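Local atomic coordinates of hypothetical protein (Geobacillus stearothermophilus, PDB entry 1SFS), a protein that is of unknown function but may be a bacterial lysozyme or related sugar-cleaving enzyme. Residues P53-R58 with N229-R234; V214-R219 with P225-L230. All coordinates share one frame; numbering follows the deposited sequence.

In the fold
Contacts 1 and 2 lie with their centres about 9 Å apart and share N229 and L230 of strand 227-231, the last strand of an eight-stranded sheet. Strand 55-59 comes early in the chain, and the hairpin of strands 211-218 and 227-231 supplies its last two strands. Contact 2 is that hairpin itself, whose strands are neighbours in the sheet. Contact 1 spans two strands that do not pair, since strand 29-33 lies between them where the first and last strands of the sheet meet. Packing joins the two contacts, F55 against V214 and W56 against V226, so the C-terminal hairpin is tied to the N-terminal strands of this glycoside hydrolase-like domain.

Contact 1: residues P53-R58 with N229-R234; sequences PKFWGR and NLADRR
F55 meets N229 and A231 with the far end of its ring. CZ lies 3.6 Å from N229 CB, which sits at the ring edge close to the ring plane, while CE2 reaches A231 CB at 3.7 Å from an oblique direction. The backbone carbonyl carbon of L230 also lies at that edge, so the ring borders both the chain and the alternate side chains of strand 227-231. With CG of F55 held between its own backbone N and carbonyl carbon (chi1 60°), the ring bridges two strand segments whose axes come no closer than 9.1 Å. Their directions differ by 119°, and strand 29-33 lies between them in the sheet, its V32 joined to F55 by backbone hydrogen bonding.

The N229 side chain crosses F55 at about a right angle, its amide plane turned 41° from the ring. Its CB serves the apolar contact, whereas its polar end is held by other strands: ND2 bonds to D33 OD2, and OD1 accepts from W184 NE1. Beyond A231 the chain leaves the strand in an Asx turn, where D232 OD1 accepts from R234 N at 2.9 Å. R234 also grips the D232 carboxylate side-on, with NE to OD1 and NH2 to OD2. Across the strands the contact is therefore apolar and buried, and the amide of N229 brings polar chemistry into this interior with both ends satisfied.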
ATOM      1  N   PRO A  53      12.277   0.457 -10.781  1.00 10.55           N
ATOM      2  CA  PRO A  53      11.412   0.062  -9.662  1.00  9.87           C
ATOM      3  C   PRO A  53      11.111  -1.409  -9.739  1.00 10.01           C
ATOM      4  O   PRO A  53      10.791  -1.928 -10.820  1.00 12.28           O
ATOM      5  CB  PRO A  53      10.202   0.945  -9.874  1.00 10.99           C
ATOM      6  CG  PRO A  53      10.120   1.064 -11.382  1.00 11.46           C
ATOM      7  CD  PRO A  53      11.552   1.158 -11.841  1.00 11.38           C
ATOM      8  N   LYS A  54      11.108  -2.104  -8.611  1.00  9.54           N
ATOM      9  CA  LYS A  54      10.718  -3.502  -8.574  1.00  9.97           C
ATOM     10  C   LYS A  54       9.215  -3.650  -8.329  1.00  8.74           C
ATOM     11  O   LYS A  54       8.642  -4.717  -8.619  1.00  9.42           O
ATOM     12  CB  LYS A  54      11.524  -4.288  -7.561  1.00 12.09           C
ATOM     13  CG  LYS A  54      13.007  -4.174  -7.744  1.00 17.24           C
ATOM     14  CD  LYS A  54      13.573  -4.153  -9.151  1.00 23.14           C
ATOM     15  CE  LYS A  54      15.088  -3.946  -9.288  1.00 28.13           C
ATOM     16  NZ  LYS A  54      15.601  -2.581  -8.762  1.00 20.56           N
ATOM     17  N   PHE A  55       8.586  -2.603  -7.837  1.00  8.14           N
ATOM     18  CA  PHE A  55       7.173  -2.570  -7.565  1.00  7.67           C
ATOM     19  C   PHE A  55       6.699  -1.142  -7.738  1.00  7.11           C
ATOM     20  O   PHE A  55       7.502  -0.204  -7.641  1.00  7.87           O
ATOM     21  CB  PHE A  55       6.808  -3.142  -6.192  1.00  8.06           C
ATOM     22  CG  PHE A  55       7.457  -2.393  -5.029  1.00  8.05           C
ATOM     23  CD1 PHE A  55       6.777  -1.350  -4.416  1.00  8.62           C
ATOM     24  CD2 PHE A  55       8.722  -2.709  -4.600  1.00  9.11           C
ATOM     25  CE1 PHE A  55       7.383  -0.660  -3.375  1.00  9.44           C
ATOM     26  CE2 PHE A  55       9.327  -2.007  -3.536  1.00  9.22           C
ATOM     27  CZ  PHE A  55       8.645  -0.998  -2.924  1.00  9.77           C
ATOM     28  N   TRP A  56       5.399  -1.011  -7.989  1.00  7.15           N
ATOM     29  CA  TRP A  56       4.811   0.306  -8.274  1.00  6.74           C
ATOM     30  C   TRP A  56       3.452   0.352  -7.611  1.00  6.84           C
ATOM     31  O   TRP A  56       2.532  -0.388  -8.003  1.00  7.83           O
ATOM     32  CB  TRP A  56       4.755   0.541  -9.772  1.00  7.44           C
ATOM     33  CG  TRP A  56       4.605   2.000 -10.162  1.00  7.06           C
ATOM     34  CD1 TRP A  56       3.690   2.900  -9.710  1.00  7.60           C
ATOM     35  CD2 TRP A  56       5.422   2.709 -11.106  1.00  7.29           C
ATOM     36  NE1 TRP A  56       3.907   4.121 -10.286  1.00  7.37           N
ATOM     37  CE2 TRP A  56       4.941   4.027 -11.144  1.00  7.38           C
ATOM     38  CE3 TRP A  56       6.519   2.363 -11.883  1.00  8.51           C
ATOM     39  CZ2 TRP A  56       5.529   4.988 -11.974  1.00  8.33           C
ATOM     40  CZ3 TRP A  56       7.093   3.317 -12.703  1.00  9.33           C
ATOM     41  CH2 TRP A  56       6.590   4.610 -12.736  1.00  9.27           C
ATOM     42  N   GLY A  57       3.286   1.191  -6.603  1.00  6.72           N
ATOM     43  CA  GLY A  57       2.022   1.372  -5.916  1.00  6.89           C
ATOM     44  C   GLY A  57       1.042   2.163  -6.791  1.00  6.50           C
ATOM     45  O   GLY A  57       1.382   3.217  -7.306  1.00  7.24           O
ATOM     46  N   ARG A  58      -0.144   1.615  -6.929  1.00  6.89           N
ATOM     47  CA  ARG A  58      -1.182   2.180  -7.766  1.00  6.72           C
ATOM     48  C   ARG A  58      -2.536   1.937  -7.147  1.00  7.49           C
ATOM     49  O   ARG A  58      -2.741   1.015  -6.362  1.00  8.74           O
ATOM     50  CB  ARG A  58      -1.144   1.541  -9.160  1.00  7.43           C
ATOM     51  CG  ARG A  58       0.048   1.973  -9.998  1.00  7.56           C
ATOM     52  CD  ARG A  58      -0.023   3.463 -10.415  1.00  7.47           C
ATOM     53  NE  ARG A  58      -1.173   3.634 -11.295  1.00  8.01           N
ATOM     54  CZ  ARG A  58      -2.297   4.245 -11.020  1.00  7.85           C
ATOM     55  NH1 ARG A  58      -2.452   4.969  -9.893  1.00  8.52           N
ATOM     56  NH2 ARG A  58      -3.288   4.155 -11.881  1.00  9.43           N
ATOM     57  N   ASN A 229       9.902   4.213  -2.323  1.00  7.76           N
ATOM     58  CA  ASN A 229       9.664   3.176  -1.313  1.00  7.52           C
ATOM     59  C   ASN A 229      10.807   2.185  -1.295  1.00  7.71           C
ATOM     60  O   ASN A 229      11.505   1.968  -2.295  1.00  8.43           O
ATOM     61  CB  ASN A 229       8.395   2.400  -1.635  1.00  7.48           C
ATOM     62  CG  ASN A 229       7.174   3.271  -1.641  1.00  7.77           C
ATOM     63  OD1 ASN A 229       6.645   3.624  -0.615  1.00  8.31           O
ATOM     64  ND2 ASN A 229       6.693   3.599  -2.842  1.00 12.15           N
ATOM     65  N   LEU A 230      10.934   1.508  -0.159  1.00  7.82           N
ATOM     66  CA  LEU A 230      11.739   0.330   0.016  1.00  8.14           C
ATOM     67  C   LEU A 230      10.867  -0.794   0.567  1.00  8.05           C
ATOM     68  O   LEU A 230       9.885  -0.522   1.271  1.00  9.38           O
ATOM     69  CB  LEU A 230      12.919   0.558   0.934  1.00  8.94           C
ATOM     70  CG  LEU A 230      14.016   1.477   0.376  1.00  9.92           C
ATOM     71  CD1 LEU A 230      14.865   2.018   1.511  1.00 13.43           C
ATOM     72  CD2 LEU A 230      14.845   0.722  -0.623  1.00 11.82           C
ATOM     73  N   ALA A 231      11.234  -2.022   0.318  1.00  8.88           N
ATOM     74  CA  ALA A 231      10.456  -3.180   0.792  1.00  9.44           C
ATOM     75  C   ALA A 231      11.346  -4.283   1.283  1.00  9.89           C
ATOM     76  O   ALA A 231      12.468  -4.478   0.812  1.00 11.91           O
ATOM     77  CB  ALA A 231       9.547  -3.714  -0.295  1.00 10.42           C
ATOM     78  N   ASP A 232      10.790  -5.082   2.183  1.00  9.76           N
ATOM     79  CA  ASP A 232      11.283  -6.383   2.521  1.00 11.28           C
ATOM     80  C   ASP A 232      10.969  -7.320   1.351  1.00 12.43           C
ATOM     81  O   ASP A 232       9.868  -7.287   0.798  1.00 12.81           O
ATOM     82  CB  ASP A 232      10.561  -6.839   3.788  1.00 13.02           C
ATOM     83  CG  ASP A 232      11.044  -8.150   4.409  1.00 15.86           C
ATOM     84  OD1 ASP A 232      10.915  -9.179   3.736  1.00 18.39           O
ATOM     85  OD2 ASP A 232      11.513  -8.122   5.541  1.00 20.71           O
ATOM     86  N   ARG A 233      11.931  -8.156   0.932  0.72 14.87           N
ATOM     87  CA  ARG A 233      11.705  -8.995  -0.272  0.72 17.68           C
ATOM     88  C   ARG A 233      10.528  -9.939  -0.128  0.72 16.49           C
ATOM     89  O   ARG A 233       9.943 -10.390  -1.122  0.72 19.63           O
ATOM     90  CB  ARG A 233      13.006  -9.737  -0.623  0.72 22.30           C
ATOM     91  CG  ARG A 233      13.107 -10.163  -2.081  0.72 31.76           C
ATOM     92  CD  ARG A 233      14.440 -10.791  -2.486  0.72 37.92           C
ATOM     93  NE  ARG A 233      15.121 -10.034  -3.550  0.72 41.86           N
ATOM     94  CZ  ARG A 233      16.332  -9.484  -3.513  0.72 40.67           C
ATOM     95  NH1 ARG A 233      17.160  -9.533  -2.471  0.72 50.46           N
ATOM     96  NH2 ARG A 233      16.782  -8.822  -4.567  0.72 39.94           N
ATOM     97  N   ARG A 234      10.047 -10.298   1.220  0.69 15.78           N
ATOM     98  CA  ARG A 234       8.856 -11.120   1.355  0.69 15.27           C
ATOM     99  C   ARG A 234       7.656 -10.493   0.671  0.69 15.08           C
ATOM    100  O   ARG A 234       6.708 -11.180   0.256  0.69 20.17           O
ATOM    101  CB  ARG A 234       8.570 -11.427   2.856  0.69 16.39           C
ATOM    102  CG  ARG A 234       9.573 -12.426   3.438  0.69 17.83           C
ATOM    103  CD  ARG A 234       9.399 -12.536   4.947  0.69 19.71           C
ATOM    104  NE  ARG A 234       9.913 -11.345   5.603  0.69 17.69           N
ATOM    105  CZ  ARG A 234      10.098 -11.185   6.893  0.69 20.12           C
ATOM    106  NH1 ARG A 234       9.811 -12.176   7.741  0.69 24.30           N
ATOM    107  NH2 ARG A 234      10.567 -10.076   7.430  0.69 20.93           N
TER

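Contact 2: residues V214-R219 with P225-L230; sequences VWQYGR and PVDTNL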
ATOM      1  N   VAL A 214       6.903  -2.718   3.846  1.00  7.33           N
ATOM      2  CA  VAL A 214       7.049  -1.631   2.891  1.00  7.72           C
ATOM      3  C   VAL A 214       7.281  -0.352   3.662  1.00  6.91           C
ATOM      4  O   VAL A 214       6.702  -0.171   4.735  1.00  7.71           O
ATOM      5  CB  VAL A 214       5.848  -1.468   1.930  1.00  8.43           C
ATOM      6  CG1 VAL A 214       6.311  -0.886   0.603  1.00  9.82           C
ATOM      7  CG2 VAL A 214       5.064  -2.760   1.749  1.00 11.58           C
ATOM      8  N   TRP A 215       8.055   0.573   3.103  1.00  7.46           N
ATOM      9  CA  TRP A 215       8.385   1.827   3.732  1.00  7.50           C
ATOM     10  C   TRP A 215       8.373   2.930   2.666  1.00  7.72           C
ATOM     11  O   TRP A 215       9.219   2.896   1.746  1.00  8.27           O
ATOM     12  CB  TRP A 215       9.774   1.745   4.366  1.00  8.25           C
ATOM     13  CG  TRP A 215      10.229   3.004   5.007  1.00  8.29           C
ATOM     14  CD1 TRP A 215       9.502   3.987   5.589  1.00  8.59           C
ATOM     15  CD2 TRP A 215      11.591   3.440   5.134  1.00  8.48           C
ATOM     16  NE1 TRP A 215      10.305   4.977   6.058  1.00  9.38           N
ATOM     17  CE2 TRP A 215      11.603   4.668   5.781  1.00  8.86           C
ATOM     18  CE3 TRP A 215      12.807   2.883   4.719  1.00  9.27           C
ATOM     19  CZ2 TRP A 215      12.784   5.365   6.047  1.00 10.36           C
ATOM     20  CZ3 TRP A 215      13.985   3.568   4.972  1.00 11.35           C
ATOM     21  CH2 TRP A 215      13.956   4.788   5.628  1.00 10.98           C
ATOM     22  N   GLN A 216       7.496   3.894   2.781  1.00  7.85           N
ATOM     23  CA  GLN A 216       7.507   5.088   1.925  1.00  8.30           C
ATOM     24  C   GLN A 216       8.476   6.077   2.585  1.00  8.57           C
ATOM     25  O   GLN A 216       8.113   6.739   3.554  1.00 11.23           O
ATOM     26  CB  GLN A 216       6.135   5.654   1.740  1.00  8.40           C
ATOM     27  CG  GLN A 216       6.084   6.688   0.620  1.00  9.63           C
ATOM     28  CD  GLN A 216       4.711   7.270   0.548  1.00 11.86           C
ATOM     29  OE1 GLN A 216       4.304   7.939   1.516  1.00 13.63           O
ATOM     30  NE2 GLN A 216       3.998   7.002  -0.527  1.00 15.91           N
ATOM     31  N   TYR A 217       9.697   6.150   2.073  1.00  9.15           N
ATOM     32  CA  TYR A 217      10.694   6.990   2.697  1.00  9.75           C
ATOM     33  C   TYR A 217      10.766   8.401   2.138  1.00  9.97           C
ATOM     34  O   TYR A 217      11.432   9.263   2.720  1.00 10.96           O
ATOM     35  CB  TYR A 217      12.068   6.308   2.653  1.00 10.03           C
ATOM     36  CG  TYR A 217      12.705   6.253   1.312  1.00  9.29           C
ATOM     37  CD1 TYR A 217      13.534   7.259   0.874  1.00  9.97           C
ATOM     38  CD2 TYR A 217      12.588   5.166   0.462  1.00  9.18           C
ATOM     39  CE1 TYR A 217      14.153   7.213  -0.362  1.00 10.28           C
ATOM     40  CE2 TYR A 217      13.190   5.096  -0.769  1.00  9.26           C
ATOM     41  CZ  TYR A 217      14.000   6.130  -1.194  1.00  9.54           C
ATOM     42  OH  TYR A 217      14.602   6.053  -2.416  1.00 11.06           O
ATOM     43  N   GLY A 218      10.064   8.653   1.028  1.00 10.12           N
ATOM     44  CA  GLY A 218      10.003   9.979   0.493  1.00 11.61           C
ATOM     45  C   GLY A 218       8.769  10.183  -0.354  1.00 10.66           C
ATOM     46  O   GLY A 218       8.287   9.234  -0.994  1.00 10.61           O
ATOM     47  N   ARG A 219       8.257  11.405  -0.389  1.00 12.88           N
ATOM     48  CA  ARG A 219       7.129  11.770  -1.227  1.00 13.38           C
ATOM     49  C   ARG A 219       7.560  12.831  -2.225  1.00 13.76           C
ATOM     50  O   ARG A 219       8.399  13.702  -1.911  1.00 16.44           O
ATOM     51  CB  ARG A 219       5.930  12.283  -0.393  1.00 14.78           C
ATOM     52  CG  ARG A 219       5.272  11.208   0.427  1.00 15.52           C
ATOM     53  CD  ARG A 219       4.113  11.812   1.220  1.00 17.76           C
ATOM     54  NE  ARG A 219       3.406  10.788   1.953  1.00 19.28           N
ATOM     55  CZ  ARG A 219       2.444  11.097   2.838  1.00 26.33           C
ATOM     56  NH1 ARG A 219       2.042  12.317   3.158  1.00 41.53           N
ATOM     57  NH2 ARG A 219       1.866  10.068   3.428  1.00 44.17           N
ATOM     58  N   PRO A 225       6.799  12.442 -11.051  1.00 14.62           N
ATOM     59  CA  PRO A 225       5.724  12.620 -10.071  1.00 14.33           C
ATOM     60  C   PRO A 225       5.358  11.322  -9.371  1.00 13.43           C
ATOM     61  O   PRO A 225       4.293  10.717  -9.504  1.00 14.19           O
ATOM     62  CB  PRO A 225       4.564  13.151 -10.923  1.00 15.80           C
ATOM     63  CG  PRO A 225       4.790  12.495 -12.257  1.00 17.89           C
ATOM     64  CD  PRO A 225       6.293  12.482 -12.421  1.00 17.28           C
ATOM     65  N   VAL A 226       6.317  10.853  -8.551  1.00 11.34           N
ATOM     66  CA  VAL A 226       6.203   9.620  -7.813  1.00 10.08           C
ATOM     67  C   VAL A 226       6.735   9.786  -6.395  1.00  9.80           C
ATOM     68  O   VAL A 226       7.500  10.723  -6.088  1.00 11.93           O
ATOM     69  CB  VAL A 226       6.983   8.478  -8.496  1.00  9.70           C
ATOM     70  CG1 VAL A 226       6.559   8.299  -9.938  1.00 12.21           C
ATOM     71  CG2 VAL A 226       8.511   8.657  -8.435  1.00 11.07           C
ATOM     72  N   ASP A 227       6.339   8.883  -5.536  1.00  9.16           N
ATOM     73  CA  ASP A 227       6.933   8.690  -4.216  1.00  9.62           C
ATOM     74  C   ASP A 227       7.892   7.518  -4.282  1.00  8.73           C
ATOM     75  O   ASP A 227       7.780   6.655  -5.147  1.00  9.23           O
ATOM     76  CB  ASP A 227       5.881   8.389  -3.178  1.00 10.15           C
ATOM     77  CG  ASP A 227       4.768   9.405  -3.236  1.00 11.81           C
ATOM     78  OD1 ASP A 227       3.562   8.992  -3.278  1.00 13.87           O
ATOM     79  OD2 ASP A 227       4.981  10.623  -3.224  1.00 14.70           O
ATOM     80  N   THR A 228       8.844   7.443  -3.329  1.00  9.00           N
ATOM     81  CA  THR A 228       9.841   6.408  -3.306  1.00  8.20           C
ATOM     82  C   THR A 228       9.709   5.523  -2.071  1.00  7.86           C
ATOM     83  O   THR A 228       9.473   5.975  -0.961  1.00  9.03           O
ATOM     84  CB  THR A 228      11.274   6.969  -3.410  1.00  9.49           C
ATOM     85  OG1 THR A 228      11.517   7.901  -2.349  1.00 10.54           O
ATOM     86  CG2 THR A 228      11.481   7.695  -4.742  1.00 11.16           C
ATOM     87  N   ASN A 229       9.902   4.213  -2.323  1.00  7.76           N
ATOM     88  CA  ASN A 229       9.664   3.176  -1.313  1.00  7.52           C
ATOM     89  C   ASN A 229      10.807   2.185  -1.295  1.00  7.71           C
ATOM     90  O   ASN A 229      11.505   1.968  -2.295  1.00  8.43           O
ATOM     91  CB  ASN A 229       8.395   2.400  -1.635  1.00  7.48           C
ATOM     92  CG  ASN A 229       7.174   3.271  -1.641  1.00  7.77           C
ATOM     93  OD1 ASN A 229       6.645   3.624  -0.615  1.00  8.31           O
ATOM     94  ND2 ASN A 229       6.693   3.599  -2.842  1.00 12.15           N
ATOM     95  N   LEU A 230      10.934   1.508  -0.159  1.00  7.82           N
ATOM     96  CA  LEU A 230      11.739   0.330   0.016  1.00  8.14           C
ATOM     97  C   LEU A 230      10.867  -0.794   0.567  1.00  8.05           C
ATOM     98  O   LEU A 230       9.885  -0.522   1.271  1.00  9.38           O
ATOM     99  CB  LEU A 230      12.919   0.558   0.934  1.00  8.94           C
ATOM    100  CG  LEU A 230      14.016   1.477   0.376  1.00  9.92           C
ATOM    101  CD1 LEU A 230      14.865   2.018   1.511  1.00 13.43           C
ATOM    102  CD2 LEU A 230      14.845   0.722  -0.623  1.00 11.82           C
TER
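W215 and L230 form a hydrogen-bonded pair of an antiparallel β hairpin, with W215 N to L230 O at 2.8 Å and L230 N to W215 O at 2.9 Å. Q216 and N229 follow as a non-hydrogen-bonded pair, and then a classic β bulge sets Y217 and G218 together opposite T228, G218 and T228 being the second hydrogen-bonded pair. At the bulge T228 O receives two weak bonds, from Y217 N and G218 N, while T228 N gives a sounder one of 3.0 Å to G218 O.

The R219 side chain, in the loop just past the strand, reaches back to Q216, where NE donates to OE1 at 3.0 Å and almost straight (174°), the oxygen lying in the guanidinium plane. Y155 OH is a second partner of both residues. Q216 NE2 bonds to D33 OD2, joining the N229 amide on that oxygen. The OD2 atom of D227 approaches R219 CA and accepts from D220 N, in the loop between the strands.

On the face carrying W215 and L230, these side chains lie side by side, the indole CZ3 touching L230 CD1. Y217 CB rests over the centre of the indole face, and CG sits between the backbone N and the carbonyl carbon (chi1 72°), which carries the ring across to T228 and obliquely past L230 CG. Its OH bonds to T193 OG1 and W30 NE1. Over one face of the phenol ring, toward the rim, stands T228 OG1, 3.3 Å from Y217 CZ.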